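Local coordinates for uncharacterized protein Cgl0159 (Corynebacterium glutamicum, PDB 3FOK), which is of unknown function but adopts a TIM-barrel fold, the scaffold of many enzymes, and belongs to the Cgl0159-like family, at residues F45-H51 and T271-L277; L72-M76 and L276-Q280. Residue numbers count along the deposited sequence, not the author numbering.

Interaction 1. Residues F45-H51 and T271-L277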
ATOM      1  N   PHE A  45      14.640 -10.052 -34.692  1.00 23.54           N
ATOM      2  CA  PHE A  45      13.704  -9.143 -35.355  1.00 23.33           C
ATOM      3  C   PHE A  45      12.305  -9.454 -34.846  1.00 22.95           C
ATOM      4  O   PHE A  45      11.763 -10.531 -35.102  1.00 23.99           O
ATOM      5  CB  PHE A  45      13.778  -9.307 -36.878  1.00 23.64           C
ATOM      6  CG  PHE A  45      12.715  -8.547 -37.635  1.00 23.45           C
ATOM      7  CD1 PHE A  45      12.237  -7.323 -37.170  1.00 24.92           C
ATOM      8  CD2 PHE A  45      12.212  -9.046 -38.832  1.00 23.60           C
ATOM      9  CE1 PHE A  45      11.273  -6.611 -37.889  1.00 24.42           C
ATOM     10  CE2 PHE A  45      11.256  -8.345 -39.555  1.00 23.09           C
ATOM     11  CZ  PHE A  45      10.784  -7.123 -39.082  1.00 24.02           C
ATOM     12  N   ILE A  46      11.729  -8.500 -34.122  1.00 22.28           N
ATOM     13  CA  ILE A  46      10.410  -8.671 -33.532  1.00 20.98           C
ATOM     14  C   ILE A  46       9.422  -7.583 -33.942  1.00 21.27           C
ATOM     15  O   ILE A  46       9.760  -6.396 -33.952  1.00 21.05           O
ATOM     16  CB  ILE A  46      10.542  -8.705 -31.995  1.00 20.73           C
ATOM     17  CG1 ILE A  46      11.264  -9.990 -31.588  1.00 21.09           C
ATOM     18  CG2 ILE A  46       9.171  -8.599 -31.334  1.00 20.63           C
ATOM     19  CD1 ILE A  46      11.625 -10.061 -30.129  1.00 23.69           C
ATOM     20  N   VAL A  47       8.203  -7.993 -34.284  1.00 19.57           N
ATOM     21  CA  VAL A  47       7.175  -7.043 -34.682  1.00 18.91           C
ATOM     22  C   VAL A  47       6.294  -6.728 -33.474  1.00 18.22           C
ATOM     23  O   VAL A  47       5.785  -7.630 -32.810  1.00 17.77           O
ATOM     24  CB  VAL A  47       6.307  -7.600 -35.825  1.00 19.76           C
ATOM     25  CG1 VAL A  47       5.540  -6.465 -36.475  1.00 18.83           C
ATOM     26  CG2 VAL A  47       7.181  -8.310 -36.851  1.00 21.99           C
ATOM     27  N   ALA A  48       6.116  -5.440 -33.200  1.00 18.08           N
ATOM     28  CA  ALA A  48       5.340  -4.984 -32.051  1.00 19.32           C
ATOM     29  C   ALA A  48       3.905  -4.552 -32.340  1.00 20.57           C
ATOM     30  O   ALA A  48       3.624  -3.904 -33.351  1.00 21.90           O
ATOM     31  CB  ALA A  48       6.083  -3.844 -31.370  1.00 18.17           C
ATOM     32  N   ALA A  49       3.007  -4.891 -31.420  1.00 20.74           N
ATOM     33  CA  ALA A  49       1.598  -4.543 -31.548  1.00 20.39           C
ATOM     34  C   ALA A  49       0.921  -4.413 -30.185  1.00 20.64           C
ATOM     35  O   ALA A  49      -0.207  -4.862 -30.001  1.00 22.78           O
ATOM     36  CB  ALA A  49       0.876  -5.588 -32.394  1.00 20.92           C
ATOM     37  N   ASP A  50       1.600  -3.789 -29.231  1.00 20.44           N
ATOM     38  CA  ASP A  50       1.026  -3.618 -27.898  1.00 21.67           C
ATOM     39  C   ASP A  50       0.489  -2.204 -27.672  1.00 21.69           C
ATOM     40  O   ASP A  50       0.178  -1.825 -26.539  1.00 21.37           O
ATOM     41  CB  ASP A  50       2.060  -3.951 -26.807  1.00 22.17           C
ATOM     42  CG  ASP A  50       3.259  -3.024 -26.829  1.00 22.46           C
ATOM     43  OD1 ASP A  50       3.925  -2.896 -25.782  1.00 23.66           O
ATOM     44  OD2 ASP A  50       3.547  -2.433 -27.889  1.00 25.29           O
ATOM     45  N   HIS A  51       0.365  -1.436 -28.752  1.00 20.50           N
ATOM     46  CA  HIS A  51      -0.115  -0.060 -28.664  1.00 20.99           C
ATOM     47  C   HIS A  51      -1.595   0.112 -28.295  1.00 20.67           C
ATOM     48  O   HIS A  51      -1.936   0.952 -27.460  1.00 20.67           O
ATOM     49  CB  HIS A  51       0.139   0.673 -29.984  1.00 21.45           C
ATOM     50  CG  HIS A  51       1.476   0.392 -30.587  1.00 21.48           C
ATOM     51  ND1 HIS A  51       1.809  -0.834 -31.121  1.00 21.95           N
ATOM     52  CD2 HIS A  51       2.565   1.183 -30.755  1.00 20.66           C
ATOM     53  CE1 HIS A  51       3.043  -0.786 -31.594  1.00 24.52           C
ATOM     54  NE2 HIS A  51       3.522   0.427 -31.383  1.00 23.84           N
ATOM     55  N   THR A 271      12.770  -4.180 -33.050  1.00 24.59           N
ATOM     56  CA  THR A 271      11.504  -4.463 -32.380  1.00 25.83           C
ATOM     57  C   THR A 271      10.643  -3.285 -32.816  1.00 26.73           C
ATOM     58  O   THR A 271      10.431  -2.328 -32.066  1.00 27.27           O
ATOM     59  CB  THR A 271      11.625  -4.482 -30.840  1.00 27.06           C
ATOM     60  OG1 THR A 271      12.471  -5.567 -30.436  1.00 27.74           O
ATOM     61  CG2 THR A 271      10.253  -4.676 -30.205  1.00 25.71           C
ATOM     62  N   VAL A 272      10.173  -3.370 -34.056  1.00 26.77           N
ATOM     63  CA  VAL A 272       9.375  -2.326 -34.682  1.00 26.75           C
ATOM     64  C   VAL A 272       7.915  -2.714 -34.876  1.00 27.89           C
ATOM     65  O   VAL A 272       7.599  -3.877 -35.122  1.00 28.32           O
ATOM     66  CB  VAL A 272       9.988  -1.960 -36.051  1.00 26.28           C
ATOM     67  CG1 VAL A 272       9.123  -0.938 -36.765  1.00 26.79           C
ATOM     68  CG2 VAL A 272      11.396  -1.426 -35.851  1.00 26.80           C
ATOM     69  N   GLY A 273       7.029  -1.725 -34.784  1.00 27.55           N
ATOM     70  CA  GLY A 273       5.615  -1.991 -34.949  1.00 27.45           C
ATOM     71  C   GLY A 273       4.901  -1.080 -35.933  1.00 28.60           C
ATOM     72  O   GLY A 273       4.698  -1.445 -37.093  1.00 28.43           O
ATOM     73  N   ARG A 274       4.518   0.105 -35.465  1.00 28.88           N
ATOM     74  CA  ARG A 274       3.793   1.085 -36.271  1.00 28.44           C
ATOM     75  C   ARG A 274       4.229   1.176 -37.742  1.00 29.74           C
ATOM     76  O   ARG A 274       3.393   1.162 -38.642  1.00 27.83           O
ATOM     77  CB  ARG A 274       3.908   2.478 -35.632  1.00 28.88           C
ATOM     78  CG  ARG A 274       3.638   2.544 -34.117  1.00 26.04           C
ATOM     79  CD  ARG A 274       4.939   2.647 -33.303  1.00 22.38           C
ATOM     80  NE  ARG A 274       5.721   1.408 -33.294  1.00 15.65           N
ATOM     81  CZ  ARG A 274       6.937   1.292 -32.776  1.00 10.23           C
ATOM     82  NH1 ARG A 274       7.528   2.332 -32.228  1.00  8.35           N
ATOM     83  NH2 ARG A 274       7.557   0.130 -32.798  1.00 12.83           N
ATOM     84  N   THR A 275       5.534   1.270 -37.983  1.00 30.41           N
ATOM     85  CA  THR A 275       6.062   1.402 -39.342  1.00 31.74           C
ATOM     86  C   THR A 275       5.968   0.182 -40.262  1.00 32.28           C
ATOM     87  O   THR A 275       5.701   0.326 -41.457  1.00 33.21           O
ATOM     88  CB  THR A 275       7.531   1.883 -39.299  1.00 32.61           C
ATOM     89  OG1 THR A 275       7.557   3.297 -39.072  1.00 33.38           O
ATOM     90  CG2 THR A 275       8.252   1.565 -40.598  1.00 35.68           C
ATOM     91  N   LEU A 276       6.177  -1.009 -39.711  1.00 31.92           N
ATOM     92  CA  LEU A 276       6.138  -2.237 -40.497  1.00 31.36           C
ATOM     93  C   LEU A 276       4.714  -2.708 -40.786  1.00 32.32           C
ATOM     94  O   LEU A 276       4.436  -3.250 -41.858  1.00 32.60           O
ATOM     95  CB  LEU A 276       6.945  -3.321 -39.779  1.00 30.01           C
ATOM     96  CG  LEU A 276       8.385  -2.883 -39.486  1.00 28.75           C
ATOM     97  CD1 LEU A 276       9.089  -3.947 -38.664  1.00 30.96           C
ATOM     98  CD2 LEU A 276       9.130  -2.621 -40.790  1.00 28.86           C
ATOM     99  N   LEU A 277       3.822  -2.523 -39.818  1.00 33.14           N
ATOM    100  CA  LEU A 277       2.410  -2.866 -39.984  1.00 32.84           C
ATOM    101  C   LEU A 277       1.857  -1.488 -40.307  1.00 34.49           C
ATOM    102  O   LEU A 277       2.316  -0.507 -39.735  1.00 36.69           O
ATOM    103  CB  LEU A 277       1.802  -3.338 -38.665  1.00 31.13           C
ATOM    104  CG  LEU A 277       2.470  -4.454 -37.862  1.00 30.77           C
ATOM    105  CD1 LEU A 277       1.918  -4.444 -36.446  1.00 29.94           C
ATOM    106  CD2 LEU A 277       2.236  -5.800 -38.531  1.00 29.29           C
TER
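This is a parallel β-strand pairing, buried near the centre of the folded chain, with the turns that leave both strands packed beside it. I46 pairs with T271 and V47 with V272. The hydrogen bond from A48 N to V272 O (2.9 Å) is nearly straight, whereas that from V272 N to I46 O (3.1 Å) is weak. Strand 44-48 is the first of the eight parallel barrel strands and 267-272 the last, so this seam closes the TIM barrel. I46 and T271 share one face of the sheet; V47 and V272 lie on the other, where V47 meets helix 69-81. Beyond the strands, G273 packs against A48: a CB on it would fall 2.4 Å from A48 O. G273 O accepts L277 N (3.1 Å), a turn that brings L277 CG to 3.9 Å from V47 CG1 and L276 CD1 to 3.5 Å from F45 CE1. At the mouth, H51 NE2 approaches R274 NE to 3.1 Å at an angle too poor for a hydrogen bond.

Interaction 2. Residues L72-M76 and L276-Q280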
ATOM      1  N   LEU A  72      -5.695  -6.031 -37.675  1.00 24.79           N
ATOM      2  CA  LEU A  72      -4.443  -5.981 -36.935  1.00 23.37           C
ATOM      3  C   LEU A  72      -3.853  -7.385 -36.930  1.00 23.08           C
ATOM      4  O   LEU A  72      -2.671  -7.573 -37.205  1.00 23.20           O
ATOM      5  CB  LEU A  72      -4.682  -5.523 -35.494  1.00 23.82           C
ATOM      6  CG  LEU A  72      -3.512  -4.882 -34.733  1.00 24.84           C
ATOM      7  CD1 LEU A  72      -3.820  -4.902 -33.245  1.00 24.44           C
ATOM      8  CD2 LEU A  72      -2.214  -5.629 -35.000  1.00 25.05           C
ATOM      9  N   LEU A  73      -4.692  -8.372 -36.627  1.00 22.36           N
ATOM     10  CA  LEU A  73      -4.251  -9.759 -36.593  1.00 23.06           C
ATOM     11  C   LEU A  73      -3.785 -10.234 -37.968  1.00 24.07           C
ATOM     12  O   LEU A  73      -2.792 -10.954 -38.071  1.00 22.80           O
ATOM     13  CB  LEU A  73      -5.376 -10.659 -36.066  1.00 22.44           C
ATOM     14  CG  LEU A  73      -5.719 -10.491 -34.576  1.00 21.62           C
ATOM     15  CD1 LEU A  73      -6.935 -11.336 -34.217  1.00 20.95           C
ATOM     16  CD2 LEU A  73      -4.524 -10.892 -33.730  1.00 19.20           C
ATOM     17  N   GLU A  74      -4.490  -9.828 -39.021  1.00 25.19           N
ATOM     18  CA  GLU A  74      -4.115 -10.218 -40.378  1.00 27.19           C
ATOM     19  C   GLU A  74      -2.740  -9.652 -40.710  1.00 27.09           C
ATOM     20  O   GLU A  74      -1.850 -10.367 -41.172  1.00 27.86           O
ATOM     21  CB  GLU A  74      -5.128  -9.691 -41.399  1.00 29.12           C
ATOM     22  CG  GLU A  74      -5.837 -10.768 -42.216  1.00 34.07           C
ATOM     23  CD  GLU A  74      -4.880 -11.695 -42.949  1.00 36.38           C
ATOM     24  OE1 GLU A  74      -4.092 -11.215 -43.794  1.00 38.04           O
ATOM     25  OE2 GLU A  74      -4.920 -12.913 -42.679  1.00 37.63           O
ATOM     26  N   ARG A  75      -2.572  -8.357 -40.472  1.00 26.60           N
ATOM     27  CA  ARG A  75      -1.308  -7.692 -40.747  1.00 28.33           C
ATOM     28  C   ARG A  75      -0.189  -8.357 -39.950  1.00 28.97           C
ATOM     29  O   ARG A  75       0.944  -8.445 -40.411  1.00 28.46           O
ATOM     30  CB  ARG A  75      -1.426  -6.205 -40.401  1.00 27.05           C
ATOM     31  CG  ARG A  75      -2.646  -5.550 -41.043  1.00 28.80           C
ATOM     32  CD  ARG A  75      -2.828  -4.109 -40.605  1.00 27.90           C
ATOM     33  NE  ARG A  75      -2.083  -3.183 -41.447  1.00 31.71           N
ATOM     34  CZ  ARG A  75      -2.574  -2.594 -42.533  1.00 31.36           C
ATOM     35  NH1 ARG A  75      -3.820  -2.827 -42.915  1.00 29.83           N
ATOM     36  NH2 ARG A  75      -1.810  -1.775 -43.243  1.00 33.34           N
HETATM   37  N   MSE A  76      -0.523  -8.838 -38.756  1.00 31.29           N
HETATM   38  CA  MSE A  76       0.446  -9.516 -37.902  1.00 33.94           C
HETATM   39  C   MSE A  76       0.785 -10.878 -38.500  1.00 31.97           C
HETATM   40  O   MSE A  76       1.954 -11.258 -38.584  1.00 31.12           O
HETATM   41  CB  MSE A  76      -0.120  -9.702 -36.486  1.00 41.54           C
HETATM   42  CG  MSE A  76       0.609  -8.914 -35.403  1.00 51.03           C
HETATM   43 SE   MSE A  76       2.482  -9.371 -35.253  1.00 69.15          SE
HETATM   44  CE  MSE A  76       3.145  -8.275 -36.683  1.00 63.29           C
ATOM     45  N   LEU A 276       6.177  -1.009 -39.711  1.00 31.92           N
ATOM     46  CA  LEU A 276       6.138  -2.237 -40.497  1.00 31.36           C
ATOM     47  C   LEU A 276       4.714  -2.708 -40.786  1.00 32.32           C
ATOM     48  O   LEU A 276       4.436  -3.250 -41.858  1.00 32.60           O
ATOM     49  CB  LEU A 276       6.945  -3.321 -39.779  1.00 30.01           C
ATOM     50  CG  LEU A 276       8.385  -2.883 -39.486  1.00 28.75           C
ATOM     51  CD1 LEU A 276       9.089  -3.947 -38.664  1.00 30.96           C
ATOM     52  CD2 LEU A 276       9.130  -2.621 -40.790  1.00 28.86           C
ATOM     53  N   LEU A 277       3.822  -2.523 -39.818  1.00 33.14           N
ATOM     54  CA  LEU A 277       2.410  -2.866 -39.984  1.00 32.84           C
ATOM     55  C   LEU A 277       1.857  -1.488 -40.307  1.00 34.49           C
ATOM     56  O   LEU A 277       2.316  -0.507 -39.735  1.00 36.69           O
ATOM     57  CB  LEU A 277       1.802  -3.338 -38.665  1.00 31.13           C
ATOM     58  CG  LEU A 277       2.470  -4.454 -37.862  1.00 30.77           C
ATOM     59  CD1 LEU A 277       1.918  -4.444 -36.446  1.00 29.94           C
ATOM     60  CD2 LEU A 277       2.236  -5.800 -38.531  1.00 29.29           C
ATOM     61  N   TYR A 278       0.891  -1.386 -41.211  1.00 35.36           N
ATOM     62  CA  TYR A 278       0.347  -0.070 -41.551  1.00 36.30           C
ATOM     63  C   TYR A 278       1.420   0.831 -42.164  1.00 37.27           C
ATOM     64  O   TYR A 278       1.666   1.934 -41.668  1.00 36.71           O
ATOM     65  CB  TYR A 278      -0.197   0.639 -40.305  1.00 34.33           C
ATOM     66  CG  TYR A 278      -1.109  -0.200 -39.459  1.00 34.66           C
ATOM     67  CD1 TYR A 278      -2.426  -0.449 -39.845  1.00 33.62           C
ATOM     68  CD2 TYR A 278      -0.646  -0.774 -38.277  1.00 34.79           C
ATOM     69  CE1 TYR A 278      -3.257  -1.252 -39.073  1.00 34.15           C
ATOM     70  CE2 TYR A 278      -1.464  -1.581 -37.504  1.00 34.34           C
ATOM     71  CZ  TYR A 278      -2.766  -1.817 -37.905  1.00 33.44           C
ATOM     72  OH  TYR A 278      -3.570  -2.632 -37.145  1.00 34.03           O
ATOM     73  N   PRO A 279       2.098   0.369 -43.224  1.00 38.63           N
ATOM     74  CA  PRO A 279       3.115   1.248 -43.806  1.00 39.12           C
ATOM     75  C   PRO A 279       2.391   2.424 -44.459  1.00 40.44           C
ATOM     76  O   PRO A 279       1.169   2.406 -44.582  1.00 39.95           O
ATOM     77  CB  PRO A 279       3.805   0.350 -44.828  1.00 38.31           C
ATOM     78  CG  PRO A 279       3.630  -1.024 -44.245  1.00 38.73           C
ATOM     79  CD  PRO A 279       2.200  -0.991 -43.778  1.00 38.18           C
ATOM     80  N   GLN A 280       3.140   3.439 -44.873  1.00 42.60           N
ATOM     81  CA  GLN A 280       2.554   4.621 -45.503  1.00 44.92           C
ATOM     82  C   GLN A 280       1.764   4.238 -46.755  1.00 45.15           C
ATOM     83  O   GLN A 280       0.788   4.898 -47.116  1.00 44.22           O
ATOM     84  CB  GLN A 280       3.664   5.618 -45.848  1.00 46.98           C
ATOM     85  CG  GLN A 280       3.184   7.024 -46.174  1.00 49.16           C
ATOM     86  CD  GLN A 280       4.189   8.081 -45.744  1.00 51.07           C
ATOM     87  OE1 GLN A 280       4.041   9.264 -46.054  1.00 49.94           O
ATOM     88  NE2 GLN A 280       5.217   7.656 -45.010  1.00 51.38           N
TER
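R75, Y278 and L277 carry most of this contact, in which a turn of helix 69-81 packs against the loop that follows strand 267-272. R75 points from the helix toward the loop and lays its guanidinium parallel to the Y278 ring but offset, over the CD1 side, with R75 NE 3.2 Å from Y278 CD1. Both R75 NE and the backbone N of Y278 are donors, so their 3.5 Å approach is mere proximity. Y278 has a left-handed backbone conformation (phi 63°, psi 54°), and its ring reaches toward the helix until Y278 OH lies 3.3 Å from L72 CG, which meets the ring at its edge. In the TIM barrel, helix 69-81 is the helix that follows the first strand, and the loop leads from the last strand to helix 284-295; the contact therefore joins the first and last βα units outside the sheet. L277 packs against the helix backbone at R75 and the end of M76: its CD2 is 3.2 Å from CE of M76, a selenomethionine, and 3.5 Å from R75 O. That methyl contact is very tight. P279 adds a little, its CD 4.1 Å from R75 NH2, and both P279 and R75 touch V284 of helix 284-295. On another side of the helix, L73 packs on T237 of the second subunit.

In the fold
Both contacts lie at the junction where the barrel closes, their centres about 8 Å apart. Along the chain, strand 44-48 comes first, followed by helix 69-81; some 200 residues later, strand 267-272 and its loop supply the partner for each. L276 and L277 belong to both interactions, but only L277 makes contacts in both. Interaction 1 joins the strands, about 6 Å from the centre of the chain, and interaction 2 lies further out, at about 14 Å. They meet directly: V47 CG1 is 3.0 Å from M76 CE, and A49 CB is 4.0 Å from L72 CD2. The strand pairing closes the ring of strands, while the loop packs on helix 69-81 outside it.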